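Local coordinates for member of s1p family of ribosomal proteins (Pyrococcus furiosus, PDB 5YH1), which probably acts as an exonuclease of the RecJ-like DHH family and binds nucleic acid, the portion described here being its DHH domain, which binds manganese, at residues A[18-23]-A[44-49]; A[55-60]-A[94-99]; A[77-82]-A[208-213]. One frame throughout, in Å; residues are numbered along the deposited sequence.

Contact 1 of 3, residues A[18-23]-A[44-49]; sequences RRAQPS and AAFMIR
R49 reaches out from helix 32-53 to the end of helix 2-20, and from CB to NE its side chain runs beside A20 O. Its CB sits 4.3 Å from A20 CB. CD comes closer, lying 3.4 Å from A20 O and touching P22 CB. The chain then bends at chi3 (57°), which turns NE toward the helix end. R49 NE donates to A20 O at 2.8 Å; this donor stands well above the plane of the carbonyl. At the tip R49 NH2 donates to R19 O, also at 2.8 Å, and here the approach runs close to the axis of the carbonyl bond (161°). Both oxygens lie near the guanidinium plane, which fixes the rotation of the flat group, while NH1 bonds to I210 O on the end of helix 199-210. Two successive carbonyls of a helix's last residues are thus tied to one arginine of the next helix, the two helices following each other as the N-terminal pair of this DHH-domain chain. The partial negative charge expected at a helix C-terminus would suit the cation. R19 itself turns its charge elsewhere, making a cation-pi contact with F53. One turn earlier on helix 32-53, F46 CE1 meets A20 CB at 3.6 Å, and the backbone Q21 N comes to the F46 ring edge near its plane. The Q21 amide folds back so that NE2 lies 3.8 Å from F46 CE1, with the amide and ring planes 33° apart. P22 completes the apolar patch: its CD lies 4.1 Å from F46 CB, and its CB touches A45 CB.

Contact 2 of 3, residues A[55-60]-A[94-99]; sequences GRPIIL and WHLFKR
I58-L60 and F97-R99 run side by side as parallel strands, their axes 4.8 Å apart and their directions only 12° from each other. Strand 58-63, helix 66-86 and strand 97-102 form a beta-alpha-beta crossover, with strand 97-102 at the edge of the DHH domain's five-stranded parallel sheet. The bonding alternates as parallel pairing requires: I58 N donates to L96 O, I58 O accepts from K98 N at 3.0 Å, and L60 N donates to K98 O at 2.8 Å in a bond that is straight at the hydrogen. The first of these is different in shape, since I58 N stands above the plane of the L96 carbonyl. That oxygen also receives a P57 CA-H contact and a water, so several donors gather on it where helix 92-96 gives way to the strand.

The side chains of I58, L60, F97 and R99 start on one sheet face, though the end of R99 leads away. F97 CG lies anti to its backbone N (180°), and the ring reaches toward the neighbouring strand: CD1 touches I58 CG2 at 4.0 Å, while CZ touches L60 CB at 4.0 Å. Helices 32-53 and 66-86 pack on this same face. The alkyl part of R99 passes L60, CG near L60 O, before the chain turns off to a salt bridge with E76 and further bonds to H62 and D271 O. The side chain of L60 lies about 8 Å from that of D137, a manganese ligand. Before the strand, G55 ends helix 32-53 in a Schellman motif, and its O meets L96 CD2 at 3.7 Å. Alongside, the water donates to both R56 O, at 2.7 Å, and L96 O.

Contact 3 of 3, residues A[77-82]-A[208-213]; sequences TAIIPL and RYINPE
N211 lays its side chain against one turn of helix 66-86, its CB 3.8 Å from A78 CB and its amide passing L82 in the opposite direction. CG is anti to the backbone N (-172°), which carries the amide toward the helix. From there ND2 donates to A78 O at 3.1 Å. The bond is nearly straight at the hydrogen (160°); ND2 sits in the carbonyl plane on a lone pair, and the oxygen lies close to the plane of the amide. The same ND2 is flanked by carbon, with L82 CG 3.9 Å away and P81 CB nearby. P81 has no N-H for T77 O, and near this kink L82 N stands 4.0 Å from A78 O, too far for an ordinary helical bond, which probably leaves that oxygen open to N211. The asparagine supplies it with a donor from another part of the chain.

I210, the last residue of helix 199-210, makes the apolar half of the contact. Its CG2 touches both A78 CB, at 4.2 Å, and L82 CD1, at 4.0 Å, and also brushes I79 CG1. L82 CD1 meets the backbone as well, lying 3.5 Å from I210 O. Thus two helices of the DHH domain that are distant in sequence join at the end of one and the proline kink of the other, away from the manganese site. On the other branch of the N211 amide, OD1 receives a weak bond from E213 N across P212. The ND2 bond to the kinked helix, with this weak one to OD1 from its own chain, is consistent with a defined amide orientation within a largely buried, apolar contact.

Overall arrangement
Helix 32-53 enters contact 1 directly and lies against the sheet beside contact 2, while helix 66-86, one half of contact 3, is the crossover helix between the two strands of contact 2. F97 joins these last two by packing on I79 and I80. R49 does the same for contacts 1 and 3, its NH1 bonding to I210 O. Contact 3 is buried, contact 2 mixes buried strand residues with a partly exposed lead-in, and contact 1 lies partly at the surface. Their chemistry differs accordingly: a charged guanidinium on helix-end carbonyls in 18-23/44-49, repeated backbone bonds in 55-60/94-99, and one neutral amide among aliphatic groups in 77-82/208-213.

Contact 1 of 3, residues A[18-23]-A[44-49]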
loop_
_atom_site.group_PDB
_atom_site.type_symbol
_atom_site.label_atom_id
_atom_site.label_comp_id
_atom_site.label_asym_id
_atom_site.label_seq_id
_atom_site.Cartn_x
_atom_site.Cartn_y
_atom_site.Cartn_z
ATOM N N ARG A 18 -39.459 6.978 18.661
ATOM C CA ARG A 18 -40.558 6.023 18.643
ATOM C C ARG A 18 -40.358 5.012 17.523
ATOM O O ARG A 18 -40.376 3.814 17.773
ATOM C CB ARG A 18 -41.899 6.745 18.484
ATOM C CG ARG A 18 -43.121 5.904 18.825
ATOM C CD ARG A 18 -44.399 6.690 18.563
ATOM N NE ARG A 18 -45.615 6.000 19.007
ATOM C CZ ARG A 18 -46.317 5.116 18.292
ATOM N NH1 ARG A 18 -45.944 4.757 17.063
ATOM N NH2 ARG A 18 -47.410 4.574 18.819
ATOM N N ARG A 19 -40.144 5.484 16.299
ATOM C CA ARG A 19 -39.978 4.562 15.173
ATOM C C ARG A 19 -38.738 3.668 15.277
ATOM O O ARG A 19 -38.745 2.544 14.776
ATOM C CB ARG A 19 -39.943 5.287 13.825
ATOM C CG ARG A 19 -40.255 4.319 12.694
ATOM C CD ARG A 19 -39.964 4.855 11.316
ATOM N NE ARG A 19 -40.005 3.777 10.328
ATOM C CZ ARG A 19 -39.978 3.965 9.009
ATOM N NH1 ARG A 19 -39.919 5.194 8.498
ATOM N NH2 ARG A 19 -40.012 2.919 8.190
ATOM N N ALA A 20 -37.679 4.169 15.906
ATOM C CA ALA A 20 -36.431 3.416 16.023
ATOM C C ALA A 20 -36.537 2.235 16.981
ATOM O O ALA A 20 -35.764 1.290 16.865
ATOM C CB ALA A 20 -35.298 4.330 16.461
ATOM N N GLN A 21 -37.465 2.298 17.936
ATOM C CA GLN A 21 -37.662 1.208 18.894
ATOM C C GLN A 21 -37.813 -0.091 18.134
ATOM O O GLN A 21 -38.674 -0.189 17.276
ATOM C CB GLN A 21 -38.929 1.416 19.729
ATOM C CG GLN A 21 -38.822 2.499 20.784
ATOM C CD GLN A 21 -37.794 2.183 21.848
ATOM O OE1 GLN A 21 -37.525 1.020 22.148
ATOM N NE2 GLN A 21 -37.209 3.222 22.423
ATOM N N PRO A 22 -36.969 -1.082 18.431
ATOM C CA PRO A 22 -37.147 -2.382 17.783
ATOM C C PRO A 22 -38.247 -3.218 18.452
ATOM O O PRO A 22 -38.502 -3.056 19.646
ATOM C CB PRO A 22 -35.789 -3.048 17.983
ATOM C CG PRO A 22 -35.309 -2.492 19.281
ATOM C CD PRO A 22 -35.827 -1.080 19.362
ATOM N N SER A 23 -38.876 -4.100 17.680
ATOM C CA SER A 23 -39.777 -5.105 18.231
ATOM C C SER A 23 -38.978 -6.152 18.987
ATOM O O SER A 23 -37.815 -6.411 18.674
ATOM C CB SER A 23 -40.534 -5.819 17.117
ATOM O OG SER A 23 -41.164 -4.890 16.271
ATOM N N ALA A 44 -28.575 -1.578 20.919
ATOM C CA ALA A 44 -27.743 -1.540 19.710
ATOM C C ALA A 44 -28.606 -1.361 18.469
ATOM O O ALA A 44 -28.319 -0.521 17.611
ATOM C CB ALA A 44 -26.903 -2.809 19.595
ATOM N N ALA A 45 -29.674 -2.144 18.388
ATOM C CA ALA A 45 -30.577 -2.090 17.246
ATOM C C ALA A 45 -31.319 -0.760 17.186
ATOM O O ALA A 45 -31.536 -0.220 16.109
ATOM C CB ALA A 45 -31.560 -3.250 17.282
ATOM N N PHE A 46 -31.707 -0.238 18.344
ATOM C CA PHE A 46 -32.314 1.087 18.427
ATOM C C PHE A 46 -31.383 2.159 17.841
ATOM O O PHE A 46 -31.800 2.962 17.008
ATOM C CB PHE A 46 -32.672 1.442 19.882
ATOM C CG PHE A 46 -33.039 2.890 20.079
ATOM C CD1 PHE A 46 -34.327 3.337 19.824
ATOM C CD2 PHE A 46 -32.090 3.815 20.498
ATOM C CE1 PHE A 46 -34.660 4.679 19.991
ATOM C CE2 PHE A 46 -32.419 5.153 20.663
ATOM C CZ PHE A 46 -33.706 5.584 20.407
HETATM N N MSE A 47 -30.127 2.165 18.277
HETATM C CA MSE A 47 -29.168 3.176 17.808
HETATM C C MSE A 47 -28.929 3.073 16.324
HETATM O O MSE A 47 -28.866 4.085 15.629
HETATM C CB MSE A 47 -27.865 3.060 18.584
HETATM C CG MSE A 47 -28.042 3.689 19.961
HETATM SE SE MSE A 47 -26.429 3.408 21.046
HETATM C CE MSE A 47 -25.334 4.783 20.139
ATOM N N ILE A 48 -28.820 1.854 15.810
ATOM C CA ILE A 48 -28.565 1.663 14.386
ATOM C C ILE A 48 -29.775 2.114 13.568
ATOM O O ILE A 48 -29.627 2.882 12.605
ATOM C CB ILE A 48 -28.120 0.213 14.083
ATOM C CG1 ILE A 48 -26.704 0.001 14.629
ATOM C CG2 ILE A 48 -28.139 -0.081 12.593
ATOM C CD1 ILE A 48 -26.277 -1.443 14.748
ATOM N N ARG A 49 -30.967 1.679 13.972
ATOM C CA ARG A 49 -32.206 2.061 13.280
ATOM C C ARG A 49 -32.416 3.579 13.297
ATOM O O ARG A 49 -32.868 4.158 12.317
ATOM C CB ARG A 49 -33.422 1.361 13.910
ATOM C CG ARG A 49 -33.533 -0.130 13.616
ATOM C CD ARG A 49 -34.552 -0.796 14.536
ATOM N NE ARG A 49 -35.875 -0.168 14.430
ATOM C CZ ARG A 49 -36.732 -0.370 13.430
ATOM N NH1 ARG A 49 -36.449 -1.193 12.438
ATOM N NH2 ARG A 49 -37.891 0.257 13.424
#

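Contact 2 of 3, residues A[55-60]-A[94-99]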
loop_
_atom_site.group_PDB
_atom_site.type_symbol
_atom_site.label_atom_id
_atom_site.label_comp_id
_atom_site.label_asym_id
_atom_site.label_seq_id
_atom_site.Cartn_x
_atom_site.Cartn_y
_atom_site.Cartn_z
ATOM N N GLY A 55 -31.124 9.592 8.469
ATOM C CA GLY A 55 -30.249 9.803 7.315
ATOM C C GLY A 55 -28.801 10.033 7.699
ATOM O O GLY A 55 -28.041 10.631 6.944
ATOM N N ARG A 56 -28.420 9.552 8.874
ATOM C CA ARG A 56 -27.046 9.641 9.345
ATOM C C ARG A 56 -26.239 8.479 8.766
ATOM O O ARG A 56 -26.725 7.346 8.749
ATOM C CB ARG A 56 -27.016 9.581 10.870
ATOM C CG ARG A 56 -25.619 9.667 11.467
ATOM C CD ARG A 56 -25.643 9.526 12.979
ATOM N NE ARG A 56 -26.494 10.534 13.614
ATOM C CZ ARG A 56 -26.091 11.736 14.041
ATOM N NH1 ARG A 56 -24.829 12.140 13.929
ATOM N NH2 ARG A 56 -26.975 12.552 14.603
ATOM N N PRO A 57 -25.001 8.742 8.307
ATOM C CA PRO A 57 -24.197 7.634 7.799
ATOM C C PRO A 57 -23.760 6.676 8.893
ATOM O O PRO A 57 -23.751 7.033 10.073
ATOM C CB PRO A 57 -22.972 8.312 7.165
ATOM C CG PRO A 57 -22.962 9.708 7.658
ATOM C CD PRO A 57 -24.336 10.049 8.150
ATOM N N ILE A 58 -23.426 5.457 8.481
ATOM C CA ILE A 58 -22.941 4.425 9.370
ATOM C C ILE A 58 -21.628 3.887 8.820
ATOM O O ILE A 58 -21.523 3.592 7.629
ATOM C CB ILE A 58 -23.968 3.283 9.480
ATOM C CG1 ILE A 58 -25.236 3.788 10.167
ATOM C CG2 ILE A 58 -23.383 2.082 10.224
ATOM C CD1 ILE A 58 -26.366 2.775 10.178
ATOM N N ILE A 59 -20.631 3.775 9.692
ATOM C CA ILE A 59 -19.411 3.039 9.388
ATOM C C ILE A 59 -19.426 1.765 10.212
ATOM O O ILE A 59 -19.519 1.820 11.442
ATOM C CB ILE A 59 -18.133 3.783 9.800
ATOM C CG1 ILE A 59 -18.095 5.172 9.214
ATOM C CG2 ILE A 59 -16.901 3.003 9.345
ATOM C CD1 ILE A 59 -16.941 5.975 9.780
ATOM N N LEU A 60 -19.316 0.633 9.529
ATOM C CA LEU A 60 -19.203 -0.662 10.189
ATOM C C LEU A 60 -17.801 -1.232 9.972
ATOM O O LEU A 60 -17.418 -1.556 8.850
ATOM C CB LEU A 60 -20.288 -1.617 9.679
ATOM C CG LEU A 60 -20.563 -2.851 10.541
ATOM C CD1 LEU A 60 -21.898 -3.468 10.190
ATOM C CD2 LEU A 60 -19.469 -3.897 10.398
ATOM N N TRP A 94 -25.113 3.528 -1.072
ATOM C CA TRP A 94 -23.672 3.518 -1.284
ATOM C C TRP A 94 -22.997 4.577 -0.451
ATOM O O TRP A 94 -21.863 4.410 -0.024
ATOM C CB TRP A 94 -23.356 3.715 -2.775
ATOM C CG TRP A 94 -23.936 2.605 -3.577
ATOM C CD1 TRP A 94 -25.145 2.586 -4.205
ATOM C CD2 TRP A 94 -23.363 1.313 -3.763
ATOM N NE1 TRP A 94 -25.350 1.364 -4.797
ATOM C CE2 TRP A 94 -24.268 0.562 -4.537
ATOM C CE3 TRP A 94 -22.160 0.718 -3.354
ATOM C CZ2 TRP A 94 -24.013 -0.752 -4.919
ATOM C CZ3 TRP A 94 -21.902 -0.591 -3.734
ATOM C CH2 TRP A 94 -22.827 -1.312 -4.508
ATOM N N HIS A 95 -23.701 5.668 -0.210
ATOM C CA HIS A 95 -23.109 6.798 0.471
ATOM C C HIS A 95 -23.261 6.737 1.995
ATOM O O HIS A 95 -22.351 7.133 2.717
ATOM C CB HIS A 95 -23.714 8.092 -0.054
ATOM C CG HIS A 95 -23.093 9.307 0.539
ATOM N ND1 HIS A 95 -21.749 9.580 0.415
ATOM C CD2 HIS A 95 -23.614 10.299 1.296
ATOM C CE1 HIS A 95 -21.470 10.700 1.058
ATOM N NE2 HIS A 95 -22.586 11.157 1.598
ATOM N N LEU A 96 -24.406 6.254 2.472
ATOM C CA LEU A 96 -24.749 6.319 3.892
ATOM C C LEU A 96 -24.435 5.033 4.675
ATOM O O LEU A 96 -24.767 4.919 5.867
ATOM C CB LEU A 96 -26.221 6.699 4.049
ATOM C CG LEU A 96 -26.603 8.077 3.505
ATOM C CD1 LEU A 96 -28.108 8.273 3.591
ATOM C CD2 LEU A 96 -25.874 9.182 4.252
ATOM N N PHE A 97 -23.790 4.075 4.015
ATOM C CA PHE A 97 -23.273 2.903 4.698
ATOM C C PHE A 97 -21.935 2.457 4.120
ATOM O O PHE A 97 -21.803 2.275 2.908
ATOM C CB PHE A 97 -24.266 1.747 4.633
ATOM C CG PHE A 97 -23.777 0.504 5.317
ATOM C CD1 PHE A 97 -23.950 0.339 6.677
ATOM C CD2 PHE A 97 -23.120 -0.489 4.601
ATOM C CE1 PHE A 97 -23.491 -0.790 7.323
ATOM C CE2 PHE A 97 -22.658 -1.628 5.240
ATOM C CZ PHE A 97 -22.847 -1.777 6.601
ATOM N N LYS A 98 -20.964 2.249 5.004
ATOM C CA LYS A 98 -19.649 1.754 4.630
ATOM C C LYS A 98 -19.236 0.606 5.538
ATOM O O LYS A 98 -19.311 0.722 6.757
ATOM C CB LYS A 98 -18.617 2.874 4.751
ATOM C CG LYS A 98 -18.841 4.030 3.794
ATOM C CD LYS A 98 -18.530 3.606 2.364
ATOM C CE LYS A 98 -19.185 4.528 1.353
ATOM N NZ LYS A 98 -18.655 5.903 1.438
ATOM N N ARG A 99 -18.786 -0.494 4.935
ATOM C CA ARG A 99 -18.244 -1.625 5.671
ATOM C C ARG A 99 -16.751 -1.717 5.368
ATOM O O ARG A 99 -16.359 -1.786 4.206
ATOM C CB ARG A 99 -18.985 -2.916 5.292
ATOM C CG ARG A 99 -18.573 -4.137 6.099
ATOM C CD ARG A 99 -19.454 -5.344 5.808
ATOM N NE ARG A 99 -19.511 -5.654 4.378
ATOM C CZ ARG A 99 -18.555 -6.261 3.684
ATOM N NH1 ARG A 99 -17.448 -6.656 4.270
ATOM N NH2 ARG A 99 -18.713 -6.483 2.390
HETATM O O HOH W 1 -27.615 5.470 7.056
#

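Contact 3 of 3, residues A[77-82]-A[208-213]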
loop_
_atom_site.group_PDB
_atom_site.type_symbol
_atom_site.label_atom_id
_atom_site.label_comp_id
_atom_site.label_asym_id
_atom_site.label_seq_id
_atom_site.Cartn_x
_atom_site.Cartn_y
_atom_site.Cartn_z
ATOM N N THR A 77 -26.847 -6.595 5.616
ATOM C CA THR A 77 -28.015 -7.157 4.946
ATOM C C THR A 77 -29.327 -6.624 5.543
ATOM O O THR A 77 -30.295 -6.418 4.824
ATOM C CB THR A 77 -27.966 -8.698 4.999
ATOM O OG1 THR A 77 -26.756 -9.145 4.386
ATOM C CG2 THR A 77 -29.150 -9.325 4.274
ATOM N N ALA A 78 -29.344 -6.385 6.852
ATOM C CA ALA A 78 -30.498 -5.782 7.534
ATOM C C ALA A 78 -30.585 -4.260 7.320
ATOM O O ALA A 78 -31.667 -3.701 7.172
ATOM C CB ALA A 78 -30.419 -6.082 9.023
ATOM N N ILE A 79 -29.436 -3.595 7.321
ATOM C CA ILE A 79 -29.375 -2.132 7.257
ATOM C C ILE A 79 -29.713 -1.567 5.874
ATOM O O ILE A 79 -30.515 -0.634 5.764
ATOM C CB ILE A 79 -27.981 -1.635 7.713
ATOM C CG1 ILE A 79 -27.825 -1.871 9.210
ATOM C CG2 ILE A 79 -27.787 -0.152 7.401
ATOM C CD1 ILE A 79 -26.396 -1.887 9.691
ATOM N N ILE A 80 -29.114 -2.129 4.827
ATOM C CA ILE A 80 -29.237 -1.564 3.473
ATOM C C ILE A 80 -30.697 -1.397 3.019
ATOM O O ILE A 80 -31.057 -0.328 2.524
ATOM C CB ILE A 80 -28.430 -2.379 2.425
ATOM C CG1 ILE A 80 -26.918 -2.239 2.652
ATOM C CG2 ILE A 80 -28.784 -1.966 1.005
ATOM C CD1 ILE A 80 -26.395 -0.825 2.631
ATOM N N PRO A 81 -31.541 -2.441 3.180
ATOM C CA PRO A 81 -32.953 -2.277 2.797
ATOM C C PRO A 81 -33.677 -1.139 3.516
ATOM O O PRO A 81 -34.498 -0.463 2.900
ATOM C CB PRO A 81 -33.584 -3.627 3.162
ATOM C CG PRO A 81 -32.460 -4.594 3.117
ATOM C CD PRO A 81 -31.234 -3.835 3.546
ATOM N N LEU A 82 -33.397 -0.939 4.801
ATOM C CA LEU A 82 -34.015 0.158 5.539
ATOM C C LEU A 82 -33.548 1.502 4.989
ATOM O O LEU A 82 -34.350 2.409 4.801
ATOM C CB LEU A 82 -33.708 0.080 7.038
ATOM C CG LEU A 82 -34.323 -1.069 7.835
ATOM C CD1 LEU A 82 -34.068 -0.852 9.317
ATOM C CD2 LEU A 82 -35.820 -1.212 7.560
ATOM N N ARG A 208 -31.558 -9.063 13.257
ATOM C CA ARG A 208 -32.982 -9.407 13.293
ATOM C C ARG A 208 -33.799 -8.323 14.011
ATOM O O ARG A 208 -34.914 -8.012 13.592
ATOM C CB ARG A 208 -33.199 -10.777 13.956
ATOM C CG ARG A 208 -32.677 -11.951 13.135
ATOM C CD ARG A 208 -32.790 -13.283 13.870
ATOM N NE ARG A 208 -34.165 -13.505 14.325
ATOM C CZ ARG A 208 -34.616 -13.288 15.562
ATOM N NH1 ARG A 208 -33.815 -12.891 16.543
ATOM N NH2 ARG A 208 -35.894 -13.486 15.823
ATOM N N TYR A 209 -33.247 -7.745 15.076
ATOM C CA TYR A 209 -33.897 -6.617 15.742
ATOM C C TYR A 209 -33.878 -5.345 14.892
ATOM O O TYR A 209 -34.830 -4.566 14.918
ATOM C CB TYR A 209 -33.274 -6.351 17.109
ATOM C CG TYR A 209 -33.687 -7.361 18.155
ATOM C CD1 TYR A 209 -33.086 -8.609 18.212
ATOM C CD2 TYR A 209 -34.682 -7.075 19.086
ATOM C CE1 TYR A 209 -33.442 -9.541 19.165
ATOM C CE2 TYR A 209 -35.047 -8.006 20.045
ATOM C CZ TYR A 209 -34.427 -9.244 20.072
ATOM O OH TYR A 209 -34.774 -10.191 21.010
ATOM N N ILE A 210 -32.805 -5.133 14.132
ATOM C CA ILE A 210 -32.739 -3.983 13.240
ATOM C C ILE A 210 -33.806 -4.099 12.166
ATOM O O ILE A 210 -34.511 -3.131 11.894
ATOM C CB ILE A 210 -31.344 -3.835 12.580
ATOM C CG1 ILE A 210 -30.316 -3.413 13.627
ATOM C CG2 ILE A 210 -31.382 -2.809 11.454
ATOM C CD1 ILE A 210 -28.885 -3.669 13.218
ATOM N N ASN A 211 -33.913 -5.277 11.553
ATOM C CA ASN A 211 -34.821 -5.478 10.430
ATOM C C ASN A 211 -35.363 -6.914 10.390
ATOM O O ASN A 211 -34.804 -7.776 9.714
ATOM C CB ASN A 211 -34.113 -5.127 9.113
ATOM C CG ASN A 211 -35.051 -5.127 7.927
ATOM O OD1 ASN A 211 -36.236 -5.421 8.057
ATOM N ND2 ASN A 211 -34.527 -4.798 6.761
ATOM N N PRO A 212 -36.472 -7.172 11.106
ATOM C CA PRO A 212 -37.009 -8.541 11.159
ATOM C C PRO A 212 -37.270 -9.204 9.800
ATOM O O PRO A 212 -37.238 -10.419 9.718
ATOM C CB PRO A 212 -38.306 -8.374 11.966
ATOM C CG PRO A 212 -38.044 -7.198 12.844
ATOM C CD PRO A 212 -37.210 -6.261 12.002
ATOM N N GLU A 213 -37.490 -8.424 8.746
ATOM C CA GLU A 213 -37.749 -8.989 7.420
ATOM C C GLU A 213 -36.602 -9.792 6.807
ATOM O O GLU A 213 -36.844 -10.581 5.900
ATOM C CB GLU A 213 -38.164 -7.901 6.418
ATOM C CG GLU A 213 -39.665 -7.718 6.265
ATOM C CD GLU A 213 -40.220 -6.605 7.136
ATOM O OE1 GLU A 213 -40.606 -5.557 6.567
ATOM O OE2 GLU A 213 -40.264 -6.773 8.381
#